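Local structure of chitinase (Chromobacterium violaceum, 4TXG) at residues K740-S743 with W744-L747. The protein probably hydrolyses the glycosidic bonds of chitin as a family 18 chitinase and probably binds that polysaccharide too. Sequence-based numbering, arbitrary orientation.
Sequences KLPS and WQSL
P742 and W744 meet in a CH-pi contact: CB of the proline sits over one face of the indole, 3.5 Å from the centroid of the six-membered ring and only 8° off its normal. Proline suits this place because its compact, rigid ring presents the CB methylene to the flat pi system. The indole reaches it because CG of W744 lies between the backbone N and the carbonyl carbon (chi1 66°), which folds the ring back over the residue two places earlier. S743 OG approaches the same indole obliquely, 3.7 Å from W744 CE3.

One backbone hydrogen bond closes the bend, from Q745 N to P742 O (2.9 Å, nearly straight at 167°). It closes a type I beta turn, P742 to Q745, with S743 and W744 at the corners; proline is tolerated in the first position because the turn uses the carbonyl of that residue and not the N-H that proline lacks. The turn belongs to the loop that leaves strand 734-740 and leads to strand 752-758 in the other sheet of the Chitinase C region, at the far end of the molecule from the barrel. The side chain of W744 is about 5 Å from a bound cesium ion.

Q745 lies side by side with P742, its CB 3.8 Å from P742 CG and its extended chain carrying the amide oxygen OE1 to within 3.4 Å of P742 CG; the side chain of Q745 also touches V753 of strand 752-758. The apolar contact is that of L741 CD1 with L747 CB at 3.9 Å; both leucines, apolar side chains suited to buried places, also rest on L689.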
loop_
_atom_site.group_PDB
_atom_site.type_symbol
_atom_site.label_atom_id
_atom_site.label_comp_id
_atom_site.label_asym_id
_atom_site.label_seq_id
_atom_site.Cartn_x
_atom_site.Cartn_y
_atom_site.Cartn_z
ATOM N N LYS A 740 -17.602 -19.069 -22.619
ATOM C CA LYS A 740 -17.659 -20.457 -23.052
ATOM C C LYS A 740 -16.856 -20.663 -24.327
ATOM O O LYS A 740 -16.812 -19.778 -25.186
ATOM C CB LYS A 740 -19.108 -20.888 -23.309
ATOM C CG LYS A 740 -20.019 -20.792 -22.115
ATOM C CD LYS A 740 -21.407 -21.311 -22.450
ATOM C CE LYS A 740 -22.341 -21.162 -21.258
ATOM N NZ LYS A 740 -23.712 -21.655 -21.551
ATOM N N LEU A 741 -16.240 -21.834 -24.465
ATOM C CA LEU A 741 -15.790 -22.248 -25.785
ATOM C C LEU A 741 -17.021 -22.263 -26.684
ATOM O O LEU A 741 -18.094 -22.701 -26.263
ATOM C CB LEU A 741 -15.126 -23.629 -25.753
ATOM C CG LEU A 741 -13.774 -23.743 -25.031
ATOM C CD1 LEU A 741 -13.294 -25.191 -24.981
ATOM C CD2 LEU A 741 -12.723 -22.859 -25.712
ATOM N N PRO A 742 -16.892 -21.766 -27.921
ATOM C CA PRO A 742 -18.019 -21.886 -28.856
ATOM C C PRO A 742 -18.410 -23.328 -29.007
ATOM O O PRO A 742 -17.550 -24.200 -28.867
ATOM C CB PRO A 742 -17.473 -21.367 -30.185
ATOM C CG PRO A 742 -16.275 -20.704 -29.888
ATOM C CD PRO A 742 -15.747 -21.078 -28.521
ATOM N N SER A 743 -19.675 -23.567 -29.322
ATOM C CA SER A 743 -20.197 -24.917 -29.438
ATOM C C SER A 743 -19.356 -25.769 -30.383
ATOM O O SER A 743 -19.240 -26.974 -30.185
ATOM C CB SER A 743 -21.654 -24.878 -29.906
ATOM O OG SER A 743 -21.768 -24.321 -31.211
ATOM N N TRP A 744 -18.749 -25.134 -31.387
ATOM C CA TRP A 744 -18.008 -25.855 -32.426
ATOM C C TRP A 744 -16.511 -25.959 -32.159
ATOM O O TRP A 744 -15.783 -26.574 -32.946
ATOM C CB TRP A 744 -18.210 -25.177 -33.793
ATOM C CG TRP A 744 -17.606 -23.786 -33.837
ATOM C CD1 TRP A 744 -16.301 -23.464 -34.096
ATOM C CD2 TRP A 744 -18.284 -22.544 -33.596
ATOM N NE1 TRP A 744 -16.129 -22.100 -34.035
ATOM C CE2 TRP A 744 -17.332 -21.510 -33.730
ATOM C CE3 TRP A 744 -19.614 -22.202 -33.299
ATOM C CZ2 TRP A 744 -17.656 -20.159 -33.569
ATOM C CZ3 TRP A 744 -19.934 -20.855 -33.127
ATOM C CH2 TRP A 744 -18.961 -19.854 -33.277
ATOM N N GLN A 745 -16.048 -25.366 -31.064
ATOM C CA GLN A 745 -14.616 -25.239 -30.848
ATOM C C GLN A 745 -14.145 -25.922 -29.567
ATOM O O GLN A 745 -14.518 -25.523 -28.466
ATOM C CB GLN A 745 -14.224 -23.762 -30.825
ATOM C CG GLN A 745 -12.716 -23.542 -30.680
ATOM C CD GLN A 745 -12.331 -22.082 -30.755
ATOM O OE1 GLN A 745 -13.153 -21.228 -31.093
ATOM N NE2 GLN A 745 -11.072 -21.786 -30.453
ATOM N N SER A 746 -13.312 -26.946 -29.722
ATOM C CA SER A 746 -12.750 -27.652 -28.579
ATOM C C SER A 746 -11.393 -27.072 -28.203
ATOM O O SER A 746 -10.799 -26.308 -28.975
ATOM C CB SER A 746 -12.621 -29.143 -28.889
ATOM O OG SER A 746 -11.822 -29.358 -30.051
ATOM N N LEU A 747 -10.909 -27.426 -27.014
ATOM C CA LEU A 747 -9.557 -27.065 -26.606
ATOM C C LEU A 747 -8.817 -28.347 -26.271
ATOM O O LEU A 747 -9.112 -28.985 -25.257
ATOM C CB LEU A 747 -9.564 -26.126 -25.402
ATOM C CG LEU A 747 -8.172 -25.627 -24.999
ATOM C CD1 LEU A 747 -7.541 -24.872 -26.152
ATOM C CD2 LEU A 747 -8.243 -24.750 -23.750
#